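Local coordinates for malonyl CoA-acyl carrier protein transacylase (Staphylococcus aureus, PDB 3IM9) that transfers the malonyl group from malonyl-CoA to holo-acyl carrier protein, supplying malonyl-ACP for fatty acid biosynthesis, at residues V275-S288 and V298-W312. Numbering follows the deposited sequence.
Sequences VDHFIEIGPGKVLS and VKLTSIQTLEDVKGW
Six backbone hydrogen bonds join His-277 to Ile-281 in parallel with Lys-299 to Ile-303, beginning with Lys-299 N on Asp-276 O and ending just past the strand with Gly-282 N on Ile-303 O. Gly-282 suits its backbone (phi 151°, psi -177°), where a CB would jam against the preceding carbonyl O.

On one face, His-277 NE2 and Thr-301 OG1 share a nearly straight hydrogen bond of 2.7 Å, the hydroxyl lying in the ring plane. With CG anti to the backbone N (chi1 -174°), the imidazole runs alongside Lys-299, whose long aliphatic stem puts CD 3.7 Å from the ring centroid in a CH-pi contact; Ile-279 CG1 lies against the opposite face.

Branched Ile-279 makes two apolar contacts, CG2 with Ile-303 CG1 (3.9 Å) and CD1 with Trp-312 CH2. On the other face, bulky Phe-278 packs CB against Leu-300 CD2 and its ring edge against Val-298 CG2.

There too, buried Glu-280 accepts Ser-288 OG (2.6 Å) and Ser-288 N on OE1, and Leu-287 N on OE2. At the strands' C-terminal ends, one water bridges Gly-282 O, Gly-284 O and Ser-302 OG.

In this beta-alpha-beta unit, connecting helix 286-294 packs Ile-291 on Phe-278 and Leu-300; strand 11-16 flanks 275-281, leaving 299-303 outermost in the four-stranded parallel sheet.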
ATOM      1  N   VAL A 275       0.944  10.772 -16.842  1.00 14.83           N
ATOM      2  CA  VAL A 275       0.565  11.276 -15.530  1.00 15.82           C
ATOM      3  C   VAL A 275       1.512  12.300 -15.037  1.00 17.04           C
ATOM      4  O   VAL A 275       2.703  12.041 -14.867  1.00 18.37           O
ATOM      5  CB  VAL A 275       0.424  10.111 -14.513  1.00 14.14           C
ATOM      6  CG1 VAL A 275      -0.023  10.703 -13.163  1.00 12.90           C
ATOM      7  CG2 VAL A 275      -0.608   9.152 -14.983  1.00 14.96           C
ATOM      8  N   ASP A 276       0.971  13.492 -14.786  1.00 17.24           N
ATOM      9  CA  ASP A 276       1.771  14.568 -14.205  1.00 17.90           C
ATOM     10  C   ASP A 276       1.171  15.148 -12.918  1.00 17.29           C
ATOM     11  O   ASP A 276       1.591  16.165 -12.443  1.00 17.93           O
ATOM     12  CB  ASP A 276       2.068  15.692 -15.220  1.00 20.01           C
ATOM     13  CG  ASP A 276       0.851  16.265 -15.769  1.00 22.02           C
ATOM     14  OD1 ASP A 276       0.977  17.058 -16.740  1.00 30.46           O
ATOM     15  OD2 ASP A 276      -0.253  15.956 -15.317  1.00 24.28           O
ATOM     16  N   HIS A 277       0.173  14.450 -12.414  1.00 14.52           N
ATOM     17  CA  HIS A 277      -0.443  14.896 -11.152  1.00 14.30           C
ATOM     18  C   HIS A 277      -0.876  13.597 -10.421  1.00 13.25           C
ATOM     19  O   HIS A 277      -1.591  12.756 -10.939  1.00 15.38           O
ATOM     20  CB  HIS A 277      -1.706  15.732 -11.468  1.00 15.78           C
ATOM     21  CG  HIS A 277      -2.339  16.374 -10.236  1.00 17.47           C
ATOM     22  ND1 HIS A 277      -3.584  16.993 -10.252  1.00 19.91           N
ATOM     23  CD2 HIS A 277      -1.882  16.501  -8.951  1.00 17.37           C
ATOM     24  CE1 HIS A 277      -3.855  17.457  -9.039  1.00 21.59           C
ATOM     25  NE2 HIS A 277      -2.846  17.162  -8.232  1.00 19.23           N
ATOM     26  N   PHE A 278      -0.318  13.448  -9.215  1.00 14.52           N
ATOM     27  CA  PHE A 278      -0.695  12.327  -8.365  1.00 13.59           C
ATOM     28  C   PHE A 278      -1.422  12.929  -7.156  1.00 11.58           C
ATOM     29  O   PHE A 278      -0.893  13.815  -6.481  1.00 13.80           O
ATOM     30  CB  PHE A 278       0.590  11.622  -7.862  1.00 12.05           C
ATOM     31  CG  PHE A 278       1.337  10.879  -8.957  1.00 11.54           C
ATOM     32  CD1 PHE A 278       2.350  11.564  -9.705  1.00 16.70           C
ATOM     33  CD2 PHE A 278       1.035   9.572  -9.203  1.00 11.93           C
ATOM     34  CE1 PHE A 278       3.042  10.866 -10.724  1.00 16.47           C
ATOM     35  CE2 PHE A 278       1.739   8.829 -10.211  1.00 12.91           C
ATOM     36  CZ  PHE A 278       2.734   9.518 -10.956  1.00 14.10           C
ATOM     37  N   ILE A 279      -2.522  12.324  -6.816  1.00 11.70           N
ATOM     38  CA  ILE A 279      -3.358  12.741  -5.674  1.00 12.79           C
ATOM     39  C   ILE A 279      -3.350  11.548  -4.727  1.00 12.42           C
ATOM     40  O   ILE A 279      -3.961  10.510  -4.967  1.00 12.52           O
ATOM     41  CB  ILE A 279      -4.744  13.017  -6.110  1.00 11.48           C
ATOM     42  CG1 ILE A 279      -4.715  14.184  -7.153  1.00 15.46           C
ATOM     43  CG2 ILE A 279      -5.631  13.494  -4.858  1.00 13.91           C
ATOM     44  CD1 ILE A 279      -6.204  14.545  -7.697  1.00 17.46           C
ATOM     45  N   GLU A 280      -2.678  11.790  -3.575  1.00 11.17           N
ATOM     46  CA  GLU A 280      -2.655  10.786  -2.453  1.00 10.09           C
ATOM     47  C   GLU A 280      -3.855  10.977  -1.549  1.00 11.15           C
ATOM     48  O   GLU A 280      -4.219  12.119  -1.184  1.00 12.19           O
ATOM     49  CB  GLU A 280      -1.339  10.965  -1.745  1.00  9.95           C
ATOM     50  CG  GLU A 280      -1.136   9.827  -0.651  1.00 11.32           C
ATOM     51  CD  GLU A 280       0.219   9.908  -0.017  1.00 11.46           C
ATOM     52  OE1 GLU A 280       1.006  10.861  -0.212  1.00 12.15           O
ATOM     53  OE2 GLU A 280       0.520   8.895   0.684  1.00 10.56           O
ATOM     54  N   ILE A 281      -4.536   9.886  -1.223  1.00 10.90           N
ATOM     55  CA  ILE A 281      -5.803   9.987  -0.472  1.00  9.97           C
ATOM     56  C   ILE A 281      -5.700   8.971   0.698  1.00 10.96           C
ATOM     57  O   ILE A 281      -5.674   7.733   0.496  1.00 10.75           O
ATOM     58  CB  ILE A 281      -7.020   9.619  -1.384  1.00 12.14           C
ATOM     59  CG1 ILE A 281      -7.007  10.638  -2.542  1.00 11.43           C
ATOM     60  CG2 ILE A 281      -8.340   9.621  -0.556  1.00 10.23           C
ATOM     61  CD1 ILE A 281      -8.112  10.238  -3.625  1.00 13.72           C
ATOM     62  N   GLY A 282      -5.642   9.527   1.938  1.00  9.65           N
ATOM     63  CA  GLY A 282      -5.406   8.643   3.094  1.00 10.07           C
ATOM     64  C   GLY A 282      -4.694   9.506   4.125  1.00 10.48           C
ATOM     65  O   GLY A 282      -4.411  10.662   3.932  1.00 10.69           O
ATOM     66  N   PRO A 283      -4.327   8.901   5.231  1.00 10.27           N
ATOM     67  CA  PRO A 283      -3.604   9.560   6.241  1.00 11.47           C
ATOM     68  C   PRO A 283      -2.137   9.695   5.825  1.00 10.65           C
ATOM     69  O   PRO A 283      -1.594   8.838   5.090  1.00  9.63           O
ATOM     70  CB  PRO A 283      -3.645   8.565   7.430  1.00 10.74           C
ATOM     71  CG  PRO A 283      -3.765   7.181   6.873  1.00 10.70           C
ATOM     72  CD  PRO A 283      -4.564   7.465   5.522  1.00 10.22           C
ATOM     73  N   GLY A 284      -1.512  10.818   6.253  1.00 12.16           N
ATOM     74  CA  GLY A 284      -0.125  11.038   5.890  1.00 12.63           C
ATOM     75  C   GLY A 284       0.100  11.483   4.445  1.00 12.87           C
ATOM     76  O   GLY A 284      -0.855  11.596   3.664  1.00 11.79           O
ATOM     77  N   LYS A 285       1.356  11.705   4.086  1.00 11.89           N
ATOM     78  CA  LYS A 285       1.699  12.015   2.711  1.00 12.45           C
ATOM     79  C   LYS A 285       2.930  11.213   2.331  1.00 11.54           C
ATOM     80  O   LYS A 285       3.819  11.718   1.646  1.00 11.87           O
ATOM     81  CB  LYS A 285       1.970  13.510   2.547  1.00 14.66           C
ATOM     82  CG  LYS A 285       2.561  14.174   3.780  1.00 21.26           C
ATOM     83  CD  LYS A 285       2.332  15.677   3.763  1.00 29.21           C
ATOM     84  CE  LYS A 285       3.628  16.429   3.514  1.00 38.28           C
ATOM     85  NZ  LYS A 285       3.402  17.894   3.375  1.00 41.99           N
ATOM     86  N   VAL A 286       2.992   9.964   2.786  1.00 11.86           N
ATOM     87  CA  VAL A 286       4.193   9.184   2.560  1.00 10.64           C
ATOM     88  C   VAL A 286       4.424   8.902   1.083  1.00 10.57           C
ATOM     89  O   VAL A 286       5.560   9.001   0.605  1.00 10.78           O
ATOM     90  CB  VAL A 286       4.069   7.813   3.294  1.00 10.26           C
ATOM     91  CG1 VAL A 286       5.319   6.903   3.024  1.00 11.79           C
ATOM     92  CG2 VAL A 286       3.844   8.000   4.788  1.00 12.26           C
ATOM     93  N   LEU A 287       3.375   8.593   0.337  1.00  9.82           N
ATOM     94  CA  LEU A 287       3.642   8.241  -1.115  1.00  9.50           C
ATOM     95  C   LEU A 287       4.067   9.535  -1.865  1.00 10.37           C
ATOM     96  O   LEU A 287       4.869   9.444  -2.803  1.00 11.61           O
ATOM     97  CB  LEU A 287       2.437   7.588  -1.792  1.00  9.35           C
ATOM     98  CG  LEU A 287       1.933   6.261  -1.146  1.00 11.43           C
ATOM     99  CD1 LEU A 287       0.788   5.723  -2.070  1.00 11.97           C
ATOM    100  CD2 LEU A 287       3.064   5.279  -0.972  1.00 10.42           C
ATOM    101  N   SER A 288       3.516  10.677  -1.457  1.00 10.87           N
ATOM    102  CA  SER A 288       3.893  11.931  -2.098  1.00 11.79           C
ATOM    103  C   SER A 288       5.363  12.150  -1.897  1.00 13.07           C
ATOM    104  O   SER A 288       6.095  12.539  -2.835  1.00 13.63           O
ATOM    105  CB  SER A 288       3.063  13.118  -1.541  1.00 12.02           C
ATOM    106  OG  SER A 288       1.655  12.945  -1.709  1.00 14.25           O
ATOM    107  N   VAL A 298       6.610  16.324 -11.317  1.00 20.07           N
ATOM    108  CA  VAL A 298       5.184  16.094 -11.321  1.00 18.19           C
ATOM    109  C   VAL A 298       4.461  16.797 -10.136  1.00 17.97           C
ATOM    110  O   VAL A 298       5.024  17.018  -9.069  1.00 18.08           O
ATOM    111  CB  VAL A 298       4.826  14.570 -11.291  1.00 17.56           C
ATOM    112  CG1 VAL A 298       5.356  13.889 -12.579  1.00 18.58           C
ATOM    113  CG2 VAL A 298       5.330  13.825  -9.982  1.00 17.04           C
ATOM    114  N   LYS A 299       3.188  17.098 -10.310  1.00 17.26           N
ATOM    115  CA  LYS A 299       2.443  17.773  -9.247  1.00 17.59           C
ATOM    116  C   LYS A 299       1.915  16.761  -8.206  1.00 16.68           C
ATOM    117  O   LYS A 299       1.495  15.687  -8.606  1.00 15.66           O
ATOM    118  CB  LYS A 299       1.226  18.483  -9.832  1.00 18.31           C
ATOM    119  CG  LYS A 299       0.301  19.188  -8.816  1.00 20.93           C
ATOM    120  CD  LYS A 299      -0.783  19.943  -9.592  1.00 25.56           C
ATOM    121  CE  LYS A 299      -1.742  20.703  -8.672  1.00 30.80           C
ATOM    122  NZ  LYS A 299      -1.025  21.630  -7.726  1.00 36.73           N
ATOM    123  N   LEU A 300       1.978  17.132  -6.919  1.00 15.66           N
ATOM    124  CA  LEU A 300       1.544  16.234  -5.850  1.00 16.36           C
ATOM    125  C   LEU A 300       0.498  16.914  -5.017  1.00 16.66           C
ATOM    126  O   LEU A 300       0.701  18.062  -4.596  1.00 17.68           O
ATOM    127  CB  LEU A 300       2.777  15.860  -4.974  1.00 16.72           C
ATOM    128  CG  LEU A 300       3.874  15.090  -5.749  1.00 18.16           C
ATOM    129  CD1 LEU A 300       5.221  15.041  -4.968  1.00 20.62           C
ATOM    130  CD2 LEU A 300       3.382  13.732  -6.285  1.00 19.88           C
ATOM    131  N   THR A 301      -0.653  16.281  -4.851  1.00 14.40           N
ATOM    132  CA  THR A 301      -1.684  16.731  -3.959  1.00 15.54           C
ATOM    133  C   THR A 301      -1.935  15.682  -2.894  1.00 14.70           C
ATOM    134  O   THR A 301      -1.979  14.495  -3.229  1.00 14.63           O
ATOM    135  CB  THR A 301      -2.991  16.967  -4.752  1.00 15.61           C
ATOM    136  OG1 THR A 301      -2.735  18.052  -5.698  1.00 18.45           O
ATOM    137  CG2 THR A 301      -4.149  17.346  -3.789  1.00 16.47           C
ATOM    138  N   SER A 302      -2.105  16.120  -1.629  1.00 13.70           N
ATOM    139  CA  SER A 302      -2.430  15.152  -0.573  1.00 13.87           C
ATOM    140  C   SER A 302      -3.809  15.498   0.000  1.00 14.16           C
ATOM    141  O   SER A 302      -4.019  16.691   0.369  1.00 15.98           O
ATOM    142  CB  SER A 302      -1.359  15.187   0.556  1.00 15.66           C
ATOM    143  OG  SER A 302      -1.889  14.584   1.739  1.00 15.90           O
ATOM    144  N   ILE A 303      -4.698  14.502   0.095  1.00 12.65           N
ATOM    145  CA  ILE A 303      -6.031  14.604   0.728  1.00 11.47           C
ATOM    146  C   ILE A 303      -6.029  13.755   1.978  1.00 11.96           C
ATOM    147  O   ILE A 303      -5.985  12.510   1.861  1.00 12.75           O
ATOM    148  CB  ILE A 303      -7.196  14.183  -0.233  1.00 13.42           C
ATOM    149  CG1 ILE A 303      -7.075  14.923  -1.558  1.00 18.66           C
ATOM    150  CG2 ILE A 303      -8.573  14.333   0.430  1.00 13.44           C
ATOM    151  CD1 ILE A 303      -7.297  16.337  -1.482  1.00 20.27           C
ATOM    152  N   GLN A 304      -6.012  14.419   3.133  1.00 12.68           N
ATOM    153  CA  GLN A 304      -5.896  13.719   4.446  1.00 12.03           C
ATOM    154  C   GLN A 304      -7.124  13.981   5.326  1.00 13.59           C
ATOM    155  O   GLN A 304      -7.537  13.108   6.089  1.00 15.64           O
ATOM    156  CB  GLN A 304      -4.639  14.173   5.199  1.00 15.39           C
ATOM    157  CG  GLN A 304      -3.343  13.845   4.498  1.00 14.96           C
ATOM    158  CD  GLN A 304      -2.159  14.362   5.241  1.00 17.73           C
ATOM    159  OE1 GLN A 304      -1.228  14.933   4.648  1.00 27.40           O
ATOM    160  NE2 GLN A 304      -2.118  14.089   6.491  1.00 18.06           N
ATOM    161  N   THR A 305      -7.699  15.191   5.181  1.00 12.13           N
ATOM    162  CA  THR A 305      -8.739  15.601   6.144  1.00 13.88           C
ATOM    163  C   THR A 305     -10.009  16.006   5.464  1.00 14.33           C
ATOM    164  O   THR A 305     -10.016  16.238   4.251  1.00 13.75           O
ATOM    165  CB  THR A 305      -8.196  16.878   6.866  1.00 13.56           C
ATOM    166  OG1 THR A 305      -8.055  17.974   5.967  1.00 13.31           O
ATOM    167  CG2 THR A 305      -6.795  16.618   7.589  1.00 15.68           C
ATOM    168  N   LEU A 306     -11.037  16.206   6.296  1.00 12.73           N
ATOM    169  CA  LEU A 306     -12.316  16.777   5.792  1.00 14.48           C
ATOM    170  C   LEU A 306     -12.067  18.160   5.202  1.00 14.51           C
ATOM    171  O   LEU A 306     -12.649  18.502   4.164  1.00 13.99           O
ATOM    172  CB  LEU A 306     -13.298  16.835   6.960  1.00 16.17           C
ATOM    173  CG  LEU A 306     -14.673  17.359   6.488  1.00 18.84           C
ATOM    174  CD1 LEU A 306     -15.316  16.517   5.361  1.00 19.41           C
ATOM    175  CD2 LEU A 306     -15.495  17.400   7.747  1.00 19.69           C
ATOM    176  N   GLU A 307     -11.170  18.968   5.811  1.00 14.44           N
ATOM    177  CA  GLU A 307     -10.863  20.273   5.231  1.00 14.72           C
ATOM    178  C   GLU A 307     -10.211  20.159   3.847  1.00 13.60           C
ATOM    179  O   GLU A 307     -10.503  20.968   2.937  1.00 15.42           O
ATOM    180  CB  GLU A 307      -9.972  21.160   6.141  1.00 15.92           C
ATOM    181  CG  GLU A 307     -10.710  21.543   7.429  1.00 19.58           C
ATOM    182  CD  GLU A 307     -11.940  22.371   7.144  1.00 22.37           C
ATOM    183  OE1 GLU A 307     -11.767  23.473   6.584  1.00 24.10           O
ATOM    184  OE2 GLU A 307     -13.032  21.923   7.516  1.00 27.77           O
ATOM    185  N   ASP A 308      -9.359  19.150   3.631  1.00 13.47           N
ATOM    186  CA  ASP A 308      -8.798  18.950   2.309  1.00 13.73           C
ATOM    187  C   ASP A 308      -9.886  18.548   1.306  1.00 13.67           C
ATOM    188  O   ASP A 308      -9.799  18.979   0.169  1.00 14.40           O
ATOM    189  CB  ASP A 308      -7.795  17.775   2.310  1.00 14.71           C
ATOM    190  CG  ASP A 308      -6.522  18.097   3.127  1.00 16.21           C
ATOM    191  OD1 ASP A 308      -6.196  19.281   3.293  1.00 18.41           O
ATOM    192  OD2 ASP A 308      -5.852  17.178   3.626  1.00 15.09           O
ATOM    193  N   VAL A 309     -10.800  17.679   1.734  1.00 14.60           N
ATOM    194  CA  VAL A 309     -11.969  17.290   0.892  1.00 15.31           C
ATOM    195  C   VAL A 309     -12.773  18.562   0.515  1.00 15.75           C
ATOM    196  O   VAL A 309     -13.116  18.734  -0.639  1.00 16.74           O
ATOM    197  CB  VAL A 309     -12.870  16.329   1.613  1.00 15.24           C
ATOM    198  CG1 VAL A 309     -14.230  16.034   0.834  1.00 15.78           C
ATOM    199  CG2 VAL A 309     -12.115  14.961   1.830  1.00 14.33           C
ATOM    200  N   LYS A 310     -13.066  19.414   1.493  1.00 15.36           N
ATOM    201  CA  LYS A 310     -13.832  20.636   1.205  1.00 18.98           C
ATOM    202  C   LYS A 310     -13.054  21.511   0.258  1.00 19.28           C
ATOM    203  O   LYS A 310     -13.652  22.106  -0.681  1.00 22.08           O
ATOM    204  CB  LYS A 310     -14.118  21.355   2.509  1.00 18.03           C
ATOM    205  CG  LYS A 310     -15.144  20.699   3.375  1.00 20.69           C
ATOM    206  CD  LYS A 310     -15.203  21.489   4.735  1.00 28.87           C
ATOM    207  CE  LYS A 310     -16.197  20.961   5.720  1.00 36.76           C
ATOM    208  NZ  LYS A 310     -16.106  21.751   7.047  1.00 43.47           N
ATOM    209  N   GLY A 311     -11.747  21.656   0.432  1.00 17.93           N
ATOM    210  CA  GLY A 311     -10.983  22.495  -0.434  1.00 20.31           C
ATOM    211  C   GLY A 311     -11.024  21.942  -1.871  1.00 21.07           C
ATOM    212  O   GLY A 311     -11.124  22.715  -2.830  1.00 22.16           O
ATOM    213  N   TRP A 312     -10.873  20.623  -2.056  1.00 21.96           N
ATOM    214  CA  TRP A 312     -10.941  20.020  -3.395  1.00 20.33           C
ATOM    215  C   TRP A 312     -12.347  20.255  -3.954  1.00 21.98           C
ATOM    216  O   TRP A 312     -12.483  20.664  -5.137  1.00 24.12           O
ATOM    217  CB  TRP A 312     -10.599  18.494  -3.354  1.00 17.79           C
ATOM    218  CG  TRP A 312     -10.818  17.828  -4.723  1.00 19.65           C
ATOM    219  CD1 TRP A 312     -11.950  17.264  -5.172  1.00 21.39           C
ATOM    220  CD2 TRP A 312      -9.836  17.666  -5.727  1.00 17.60           C
ATOM    221  NE1 TRP A 312     -11.772  16.794  -6.470  1.00 19.54           N
ATOM    222  CE2 TRP A 312     -10.481  17.044  -6.833  1.00 21.70           C
ATOM    223  CE3 TRP A 312      -8.504  18.078  -5.857  1.00 21.63           C
ATOM    224  CZ2 TRP A 312      -9.826  16.760  -7.993  1.00 20.89           C
ATOM    225  CZ3 TRP A 312      -7.849  17.810  -7.046  1.00 23.00           C
ATOM    226  CH2 TRP A 312      -8.526  17.191  -8.094  1.00 19.70           C
TER
HETATM  227  O   HOH W   1      -2.653  11.968   1.670  1.00 14.54           O